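Local structure of glutathione S-transferase (Ceriporiopsis subvermispora, 6J3E) at residues 111-119 with 205-214; 124-135 with 214-222. The protein is a serine-type glutathione S-transferase of a fungus and probably catalyses the transfer of glutathione to, or its reaction with, electrophilic substrates. All coordinates share one frame; numbering follows the deposited sequence.

Both contacts join the same two helices of the all-helical C-terminal domain, 109-136 and 206-222. Their segments alternate along the chain: 111-119, 124-135, 205-214, then 214-222. Contact 1 pairs the earlier parts of the two helices and contact 2 the later parts, with centres about 16 Å apart. Trp214 belongs to both. The seam is continuous there, since Phe119 CE1 of contact 1 lies 3.9 Å from Val124 CG2 of contact 2. The segment axes run at 20° in contact 1 and cross more steeply, at 52° and in the opposite sense, in contact 2, where helix 109-136 is kinked. Trp214 also packs on Lys26, a glutathione-binding residue, so the seam borders the thioredoxin-like domain.

Contact 1 of 2, residues 111-119 with 205-214; sequences LHAAFNFAF and SYADITIVGW. With EDO (1,2-ethanediol), chain K.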
loop_
_atom_site.group_PDB
_atom_site.type_symbol
_atom_site.label_atom_id
_atom_site.label_comp_id
_atom_site.label_asym_id
_atom_site.label_seq_id
_atom_site.Cartn_x
_atom_site.Cartn_y
_atom_site.Cartn_z
ATOM N N LEU A 111 6.717 6.937 -1.462
ATOM C CA LEU A 111 6.327 5.948 -0.465
ATOM C C LEU A 111 5.043 6.344 0.246
ATOM O O LEU A 111 4.217 5.475 0.569
ATOM C CB LEU A 111 7.449 5.752 0.546
ATOM C CG LEU A 111 8.540 4.832 0.026
ATOM C CD1 LEU A 111 9.764 4.871 0.942
ATOM C CD2 LEU A 111 7.994 3.431 -0.061
ATOM N N HIS A 112 4.855 7.647 0.503
ATOM C CA HIS A 112 3.590 8.118 1.071
ATOM C C HIS A 112 2.430 7.815 0.137
ATOM O O HIS A 112 1.380 7.321 0.568
ATOM C CB HIS A 112 3.649 9.618 1.356
ATOM C CG HIS A 112 3.970 9.955 2.781
ATOM N ND1 HIS A 112 5.260 10.158 3.227
ATOM C CD2 HIS A 112 3.167 10.132 3.859
ATOM C CE1 HIS A 112 5.235 10.442 4.519
ATOM N NE2 HIS A 112 3.977 10.438 4.926
ATOM N N ALA A 113 2.598 8.120 -1.148
ATOM C CA ALA A 113 1.523 7.850 -2.096
ATOM C C ALA A 113 1.198 6.369 -2.129
ATOM O O ALA A 113 0.026 5.987 -2.255
ATOM C CB ALA A 113 1.904 8.334 -3.491
ATOM N N ALA A 114 2.226 5.520 -2.012
ATOM C CA ALA A 114 1.978 4.091 -1.920
ATOM C C ALA A 114 1.295 3.750 -0.601
ATOM O O ALA A 114 0.396 2.905 -0.556
ATOM C CB ALA A 114 3.284 3.319 -2.069
ATOM N N PHE A 115 1.692 4.409 0.487
ATOM C CA PHE A 115 1.035 4.139 1.753
ATOM C C PHE A 115 -0.447 4.464 1.663
ATOM O O PHE A 115 -1.289 3.703 2.153
ATOM C CB PHE A 115 1.702 4.934 2.876
ATOM C CG PHE A 115 0.859 5.052 4.115
ATOM C CD1 PHE A 115 0.888 4.062 5.090
ATOM C CD2 PHE A 115 0.017 6.151 4.309
ATOM C CE1 PHE A 115 0.108 4.169 6.238
ATOM C CE2 PHE A 115 -0.767 6.260 5.465
ATOM C CZ PHE A 115 -0.724 5.265 6.420
ATOM N N ASN A 116 -0.789 5.580 1.017
ATOM C CA ASN A 116 -2.193 5.963 0.908
ATOM C C ASN A 116 -3.020 4.830 0.309
ATOM O O ASN A 116 -4.060 4.442 0.856
ATOM C CB ASN A 116 -2.339 7.237 0.066
ATOM C CG ASN A 116 -3.781 7.714 0.010
ATOM O OD1 ASN A 116 -4.310 8.193 1.010
ATOM N ND2 ASN A 116 -4.433 7.550 -1.146
ATOM N N PHE A 117 -2.554 4.273 -0.816
ATOM C CA PHE A 117 -3.205 3.105 -1.398
ATOM C C PHE A 117 -3.315 1.961 -0.395
ATOM O O PHE A 117 -4.416 1.449 -0.157
ATOM C CB PHE A 117 -2.452 2.649 -2.636
ATOM C CG PHE A 117 -3.075 1.474 -3.309
ATOM C CD1 PHE A 117 -4.325 1.572 -3.882
ATOM C CD2 PHE A 117 -2.419 0.264 -3.369
ATOM C CE1 PHE A 117 -4.906 0.483 -4.498
ATOM C CE2 PHE A 117 -2.993 -0.827 -4.001
ATOM C CZ PHE A 117 -4.232 -0.715 -4.567
ATOM N N ALA A 118 -2.184 1.549 0.200
ATOM C CA ALA A 118 -2.191 0.431 1.143
ATOM C C ALA A 118 -3.203 0.665 2.248
ATOM O O ALA A 118 -3.967 -0.238 2.623
ATOM C CB ALA A 118 -0.803 0.223 1.749
ATOM N N PHE A 119 -3.222 1.894 2.773
ATOM C CA PHE A 119 -4.149 2.241 3.834
ATOM C C PHE A 119 -5.591 2.150 3.352
ATOM O O PHE A 119 -6.461 1.633 4.064
ATOM C CB PHE A 119 -3.826 3.647 4.345
ATOM C CG PHE A 119 -4.729 4.110 5.447
ATOM C CD1 PHE A 119 -5.933 4.733 5.160
ATOM C CD2 PHE A 119 -4.389 3.904 6.773
ATOM C CE1 PHE A 119 -6.779 5.153 6.182
ATOM C CE2 PHE A 119 -5.219 4.314 7.797
ATOM C CZ PHE A 119 -6.414 4.945 7.505
ATOM N N SER A 205 4.745 12.540 10.337
ATOM C CA SER A 205 4.634 12.581 8.889
ATOM C C SER A 205 3.160 12.575 8.522
ATOM O O SER A 205 2.293 12.326 9.368
ATOM C CB SER A 205 5.349 11.386 8.259
ATOM O OG SER A 205 4.851 10.196 8.840
ATOM N N TYR A 206 2.868 12.831 7.242
ATOM C CA TYR A 206 1.466 12.787 6.817
ATOM C C TYR A 206 0.876 11.396 6.978
ATOM O O TYR A 206 -0.346 11.269 7.103
ATOM C CB TYR A 206 1.294 13.275 5.362
ATOM C CG TYR A 206 -0.145 13.223 4.834
ATOM C CD1 TYR A 206 -1.106 14.150 5.243
ATOM C CD2 TYR A 206 -0.537 12.249 3.925
ATOM C CE1 TYR A 206 -2.431 14.095 4.756
ATOM C CE2 TYR A 206 -1.867 12.178 3.445
ATOM C CZ TYR A 206 -2.795 13.105 3.857
ATOM O OH TYR A 206 -4.089 13.015 3.389
ATOM N N ALA A 207 1.715 10.352 7.020
ATOM C CA ALA A 207 1.180 8.997 7.164
ATOM C C ALA A 207 0.569 8.795 8.544
ATOM O O ALA A 207 -0.458 8.121 8.684
ATOM C CB ALA A 207 2.268 7.956 6.888
ATOM N N ASP A 208 1.197 9.376 9.567
ATOM C CA ASP A 208 0.637 9.396 10.909
ATOM C C ASP A 208 -0.661 10.175 10.936
ATOM O O ASP A 208 -1.626 9.767 11.592
ATOM C CB ASP A 208 1.634 10.030 11.886
ATOM C CG ASP A 208 3.048 9.516 11.699
ATOM O OD1 ASP A 208 3.248 8.276 11.645
ATOM O OD2 ASP A 208 3.962 10.365 11.593
ATOM N N ILE A 209 -0.683 11.323 10.259
ATOM C CA ILE A 209 -1.874 12.158 10.238
ATOM C C ILE A 209 -3.010 11.406 9.580
ATOM O O ILE A 209 -4.163 11.478 10.021
ATOM C CB ILE A 209 -1.566 13.491 9.528
ATOM C CG1 ILE A 209 -0.502 14.253 10.303
ATOM C CG2 ILE A 209 -2.827 14.340 9.363
ATOM C CD1 ILE A 209 0.002 15.495 9.610
ATOM N N THR A 210 -2.688 10.623 8.544
ATOM C CA THR A 210 -3.708 9.834 7.856
ATOM C C THR A 210 -4.422 8.898 8.820
ATOM O O THR A 210 -5.652 8.765 8.785
ATOM C CB THR A 210 -3.072 9.032 6.724
ATOM O OG1 THR A 210 -2.530 9.924 5.742
ATOM C CG2 THR A 210 -4.091 8.123 6.073
ATOM N N ILE A 211 -3.667 8.244 9.697
ATOM C CA ILE A 211 -4.262 7.256 10.585
ATOM C C ILE A 211 -5.162 7.939 11.609
ATOM O O ILE A 211 -6.314 7.540 11.808
ATOM C CB ILE A 211 -3.153 6.406 11.238
ATOM C CG1 ILE A 211 -2.350 5.698 10.139
ATOM C CG2 ILE A 211 -3.740 5.394 12.176
ATOM C CD1 ILE A 211 -1.140 4.967 10.627
ATOM N N VAL A 212 -4.671 8.999 12.248
ATOM C CA VAL A 212 -5.487 9.626 13.284
ATOM C C VAL A 212 -6.697 10.306 12.660
ATOM O O VAL A 212 -7.740 10.452 13.308
ATOM C CB VAL A 212 -4.641 10.599 14.131
ATOM C CG1 VAL A 212 -3.609 9.817 14.949
ATOM C CG2 VAL A 212 -3.964 11.609 13.238
ATOM N N GLY A 213 -6.592 10.719 11.397
ATOM C CA GLY A 213 -7.768 11.222 10.711
ATOM C C GLY A 213 -8.902 10.216 10.733
ATOM O O GLY A 213 -10.028 10.526 11.145
ATOM N N TRP A 214 -8.615 8.986 10.311
ATOM C CA TRP A 214 -9.690 8.017 10.218
ATOM C C TRP A 214 -10.067 7.489 11.594
ATOM O O TRP A 214 -11.242 7.193 11.832
ATOM C CB TRP A 214 -9.297 6.888 9.257
ATOM C CG TRP A 214 -9.255 7.351 7.833
ATOM C CD1 TRP A 214 -8.227 8.027 7.216
ATOM C CD2 TRP A 214 -10.286 7.208 6.846
ATOM N NE1 TRP A 214 -8.562 8.313 5.911
ATOM C CE2 TRP A 214 -9.818 7.824 5.656
ATOM C CE3 TRP A 214 -11.557 6.630 6.849
ATOM C CZ2 TRP A 214 -10.584 7.870 4.482
ATOM C CZ3 TRP A 214 -12.311 6.673 5.686
ATOM C CH2 TRP A 214 -11.822 7.293 4.516
HETATM C C1 EDO K . -4.202 4.771 -5.783
HETATM O O1 EDO K . -3.025 4.518 -6.569
HETATM C C2 EDO K . -3.890 5.633 -4.554
HETATM O O2 EDO K . -4.914 5.511 -3.551
HETATM O O HOH W 1 -2.555 9.034 3.246
#
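Phe119 packs against Thr210 and Trp214. Thr210 CG2 sits over the centre of the Phe119 ring, a CH-pi contact 3.9 Å from the centroid. Phe119 CE1 lies over one face of the Trp214 indole, 3.4 Å from Trp214 CD1, with the two rings inclined at 54°. CG of Phe119 is anti to the backbone N (chi1 180°), which carries the ring across to helix 206-222. One turn earlier, Ala207 CB covers one face of the Phe115 ring, 3.9 Å from its centroid. Thr210 CB meets the edge of the same ring, and Phe119 CB lies against its other face. His112 points its ring edge at the start of the second helix, where NE2 accepts a weak hydrogen bond from Ala207 N (3.1 Å, 125°). Both segments belong to the helical bundle of the GST C-terminal domain, and here they run nearly parallel. Ser205 is the N-cap of helix 206-222, and its N donates to Asp208 OD2, one half of a capping box, as at the start of this helix in other GSTs. Thr210 OG1 donates to Tyr206 O at 2.9 Å and accepts from a water that also donates to Asn116 OD1. In the second shell, Thr108 O holds His112 ND1, and Phe199 packs edge-to-face with Phe115. Tyr206 OH is hydrogen-bonded to OG of Ser86, a glutathione-binding residue, which ties the helix start to that site.

Contact 2 of 2, residues 124-135 with 214-222; sequences VRALAPIMLPAT and WVIWVKRVL
The helical bundle of the GST C-terminal domain continues here with knobs-into-holes packing, in which Met131 and Trp217 are reciprocal knobs. Met131 fits among Trp217, Val218, Val221 and Leu222. Its chain bends at chi2 (-53°) and chi3 (-55°), which folds CE back over the indole of Trp217. Met131 CE stands 3.9 Å from the centroid of the five-membered ring of Trp217, a CH-pi contact. Met131 SD stands above the same face, 5.0 Å from the centroid of the six-membered ring of Trp217, a distant Met-aromatic contact. Met131 SD also touches Leu222 CG at 3.8 Å. Trp217 sits among Leu127, Met131, Leu132 and Thr135. Leu132 CD2 reaches the indole edge at CH2, and Leu127 CD1 packs by CZ3. With an alanine in place of Trp217, a gap would probably open between the helices, and the Met131 methyl would lose the ring face it rests on. Trp20 and Pro22 pack on Trp217, so helix 206-222 meets the N-terminal domain here. Toward the C-terminal ends of both segments, Ala134 CB packs on Val221 CG1 at 3.5 Å and on Leu222 CD2. At the other end, Val124 CG2 lies over the six-membered ring of Trp214, 3.5 Å from its centroid.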
loop_
_atom_site.group_PDB
_atom_site.type_symbol
_atom_site.label_atom_id
_atom_site.label_comp_id
_atom_site.label_asym_id
_atom_site.label_seq_id
_atom_site.Cartn_x
_atom_site.Cartn_y
_atom_site.Cartn_z
ATOM N N VAL A 124 -9.994 1.558 4.753
ATOM C CA VAL A 124 -11.139 2.403 4.431
ATOM C C VAL A 124 -12.340 1.566 4.040
ATOM O O VAL A 124 -13.465 1.832 4.484
ATOM C CB VAL A 124 -10.767 3.407 3.328
ATOM C CG1 VAL A 124 -12.023 4.046 2.733
ATOM C CG2 VAL A 124 -9.853 4.473 3.883
ATOM N N ARG A 125 -12.132 0.534 3.218
ATOM C CA ARG A 125 -13.263 -0.293 2.816
ATOM C C ARG A 125 -13.736 -1.209 3.936
ATOM O O ARG A 125 -14.903 -1.609 3.935
ATOM C CB ARG A 125 -12.910 -1.113 1.587
ATOM C CG ARG A 125 -12.041 -0.362 0.624
ATOM C CD ARG A 125 -11.185 -1.327 -0.157
ATOM N NE ARG A 125 -12.000 -2.221 -0.975
ATOM C CZ ARG A 125 -11.527 -3.313 -1.559
ATOM N NH1 ARG A 125 -12.324 -4.087 -2.290
ATOM N NH2 ARG A 125 -10.249 -3.648 -1.395
ATOM N N ALA A 126 -12.863 -1.544 4.891
ATOM C CA ALA A 126 -13.297 -2.322 6.049
ATOM C C ALA A 126 -14.184 -1.490 6.966
ATOM O O ALA A 126 -15.151 -2.004 7.530
ATOM C CB ALA A 126 -12.084 -2.856 6.814
ATOM N N LEU A 127 -13.884 -0.194 7.108
ATOM C CA LEU A 127 -14.704 0.647 7.969
ATOM C C LEU A 127 -16.101 0.848 7.407
ATOM O O LEU A 127 -17.071 0.873 8.174
ATOM C CB LEU A 127 -14.044 1.998 8.189
ATOM C CG LEU A 127 -12.712 1.938 8.909
ATOM C CD1 LEU A 127 -12.156 3.343 9.078
ATOM C CD2 LEU A 127 -12.919 1.334 10.245
ATOM N N ALA A 128 -16.226 0.950 6.081
ATOM C CA ALA A 128 -17.437 1.479 5.448
ATOM C C ALA A 128 -18.735 0.841 5.940
ATOM O O ALA A 128 -19.665 1.592 6.284
ATOM C CB ALA A 128 -17.289 1.356 3.924
ATOM N N PRO A 129 -18.871 -0.491 6.028
ATOM C CA PRO A 129 -20.186 -1.043 6.402
ATOM C C PRO A 129 -20.652 -0.641 7.790
ATOM O O PRO A 129 -21.867 -0.574 8.019
ATOM C CB PRO A 129 -19.991 -2.562 6.278
ATOM C CG PRO A 129 -18.590 -2.784 6.195
ATOM C CD PRO A 129 -17.942 -1.561 5.639
ATOM N N ILE A 130 -19.737 -0.340 8.705
ATOM C CA ILE A 130 -20.118 0.118 10.035
ATOM C C ILE A 130 -20.169 1.631 10.107
ATOM O O ILE A 130 -21.070 2.201 10.730
ATOM C CB ILE A 130 -19.149 -0.456 11.082
ATOM C CG1 ILE A 130 -19.477 -1.935 11.338
ATOM C CG2 ILE A 130 -19.174 0.391 12.369
ATOM C CD1 ILE A 130 -18.358 -2.715 11.962
ATOM N N MET A 131 -19.227 2.300 9.449
ATOM C CA MET A 131 -19.041 3.719 9.696
ATOM C C MET A 131 -19.931 4.611 8.830
ATOM O O MET A 131 -20.388 5.654 9.301
ATOM C CB MET A 131 -17.567 4.084 9.499
ATOM C CG MET A 131 -16.641 3.561 10.595
ATOM S SD MET A 131 -17.192 4.037 12.256
ATOM C CE MET A 131 -17.305 5.839 12.091
ATOM N N LEU A 132 -20.202 4.240 7.583
ATOM C CA LEU A 132 -21.063 5.087 6.758
ATOM C C LEU A 132 -22.479 5.188 7.312
ATOM O O LEU A 132 -23.016 6.309 7.365
ATOM C CB LEU A 132 -21.061 4.596 5.308
ATOM C CG LEU A 132 -19.723 4.599 4.570
ATOM C CD1 LEU A 132 -19.915 4.514 3.063
ATOM C CD2 LEU A 132 -18.897 5.801 4.940
ATOM N N PRO A 133 -23.139 4.101 7.737
ATOM C CA PRO A 133 -24.437 4.281 8.401
ATOM C C PRO A 133 -24.327 5.113 9.662
ATOM O O PRO A 133 -25.170 5.979 9.914
ATOM C CB PRO A 133 -24.876 2.845 8.708
ATOM C CG PRO A 133 -24.116 2.007 7.748
ATOM C CD PRO A 133 -22.801 2.677 7.585
ATOM N N ALA A 134 -23.301 4.871 10.471
ATOM C CA ALA A 134 -23.118 5.692 11.656
ATOM C C ALA A 134 -23.000 7.171 11.295
ATOM O O ALA A 134 -23.585 8.026 11.970
ATOM C CB ALA A 134 -21.889 5.221 12.433
ATOM N N THR A 135 -22.249 7.512 10.235
ATOM C CA THR A 135 -22.131 8.942 9.982
ATOM C C THR A 135 -23.390 9.513 9.365
ATOM O O THR A 135 -23.614 10.724 9.466
ATOM C CB THR A 135 -20.930 9.298 9.095
ATOM O OG1 THR A 135 -21.306 9.305 7.710
ATOM C CG2 THR A 135 -19.823 8.361 9.309
ATOM N N TRP A 214 -8.615 8.986 10.311
ATOM C CA TRP A 214 -9.690 8.017 10.218
ATOM C C TRP A 214 -10.067 7.489 11.594
ATOM O O TRP A 214 -11.242 7.193 11.832
ATOM C CB TRP A 214 -9.297 6.888 9.257
ATOM C CG TRP A 214 -9.255 7.351 7.833
ATOM C CD1 TRP A 214 -8.227 8.027 7.216
ATOM C CD2 TRP A 214 -10.286 7.208 6.846
ATOM N NE1 TRP A 214 -8.562 8.313 5.911
ATOM C CE2 TRP A 214 -9.818 7.824 5.656
ATOM C CE3 TRP A 214 -11.557 6.630 6.849
ATOM C CZ2 TRP A 214 -10.584 7.870 4.482
ATOM C CZ3 TRP A 214 -12.311 6.673 5.686
ATOM C CH2 TRP A 214 -11.822 7.293 4.516
ATOM N N VAL A 215 -9.107 7.407 12.518
ATOM C CA VAL A 215 -9.417 6.877 13.841
ATOM C C VAL A 215 -10.273 7.862 14.620
ATOM O O VAL A 215 -11.227 7.463 15.298
ATOM C CB VAL A 215 -8.129 6.508 14.600
ATOM C CG1 VAL A 215 -8.441 6.152 16.049
ATOM C CG2 VAL A 215 -7.474 5.339 13.934
ATOM N N ILE A 216 -9.981 9.162 14.510
ATOM C CA ILE A 216 -10.786 10.146 15.236
ATOM C C ILE A 216 -12.213 10.159 14.702
ATOM O O ILE A 216 -13.167 10.422 15.448
ATOM C CB ILE A 216 -10.132 11.547 15.195
ATOM C CG1 ILE A 216 -10.603 12.374 16.381
ATOM C CG2 ILE A 216 -10.458 12.311 13.912
ATOM C CD1 ILE A 216 -10.332 11.724 17.698
ATOM N N TRP A 217 -12.385 9.843 13.415
ATOM C CA TRP A 217 -13.716 9.657 12.844
ATOM C C TRP A 217 -14.453 8.537 13.556
ATOM O O TRP A 217 -15.628 8.672 13.919
ATOM C CB TRP A 217 -13.586 9.357 11.344
ATOM C CG TRP A 217 -14.850 9.013 10.598
ATOM C CD1 TRP A 217 -16.079 9.617 10.714
ATOM C CD2 TRP A 217 -15.005 7.980 9.613
ATOM N NE1 TRP A 217 -16.969 9.037 9.851
ATOM C CE2 TRP A 217 -16.342 8.031 9.165
ATOM C CE3 TRP A 217 -14.137 7.030 9.053
ATOM C CZ2 TRP A 217 -16.831 7.169 8.187
ATOM C CZ3 TRP A 217 -14.625 6.169 8.094
ATOM C CH2 TRP A 217 -15.961 6.249 7.662
ATOM N N VAL A 218 -13.775 7.405 13.746
ATOM C CA VAL A 218 -14.396 6.277 14.432
ATOM C C VAL A 218 -14.729 6.657 15.860
ATOM O O VAL A 218 -15.797 6.310 16.381
ATOM C CB VAL A 218 -13.464 5.055 14.374
ATOM C CG1 VAL A 218 -13.994 3.938 15.251
ATOM C CG2 VAL A 218 -13.300 4.590 12.939
ATOM N N LYS A 219 -13.821 7.388 16.514
ATOM C CA LYS A 219 -14.018 7.716 17.919
ATOM C C LYS A 219 -15.163 8.692 18.086
ATOM O O LYS A 219 -16.023 8.506 18.955
ATOM C CB LYS A 219 -12.740 8.295 18.527
ATOM C CG LYS A 219 -12.892 8.700 19.995
ATOM C CD LYS A 219 -11.600 9.302 20.566
ATOM C CE LYS A 219 -11.692 9.542 22.067
ATOM N NZ LYS A 219 -10.409 9.992 22.650
ATOM N N ARG A 220 -15.209 9.731 17.251
ATOM C CA ARG A 220 -16.222 10.756 17.464
ATOM C C ARG A 220 -17.591 10.292 16.988
ATOM O O ARG A 220 -18.597 10.540 17.668
ATOM C CB ARG A 220 -15.790 12.052 16.797
ATOM C CG ARG A 220 -14.744 12.757 17.625
ATOM C CD ARG A 220 -13.790 13.579 16.788
ATOM N NE ARG A 220 -14.220 14.961 16.680
ATOM C CZ ARG A 220 -13.600 15.987 17.246
ATOM N NH1 ARG A 220 -12.493 15.801 17.960
ATOM N NH2 ARG A 220 -14.090 17.201 17.073
ATOM N N VAL A 221 -17.648 9.563 15.871
ATOM C CA VAL A 221 -18.936 9.185 15.299
ATOM C C VAL A 221 -19.553 8.021 16.059
ATOM O O VAL A 221 -20.730 8.070 16.425
ATOM C CB VAL A 221 -18.798 8.879 13.799
ATOM C CG1 VAL A 221 -20.025 8.118 13.285
ATOM C CG2 VAL A 221 -18.621 10.180 13.031
ATOM N N LEU A 222 -18.793 6.952 16.302
ATOM C CA LEU A 222 -19.328 5.878 17.136
ATOM C C LEU A 222 -19.497 6.323 18.585
ATOM O O LEU A 222 -20.374 5.808 19.292
ATOM C CB LEU A 222 -18.436 4.643 17.059
ATOM C CG LEU A 222 -18.573 3.851 15.760
ATOM C CD1 LEU A 222 -17.899 2.493 15.882
ATOM C CD2 LEU A 222 -20.029 3.692 15.414
#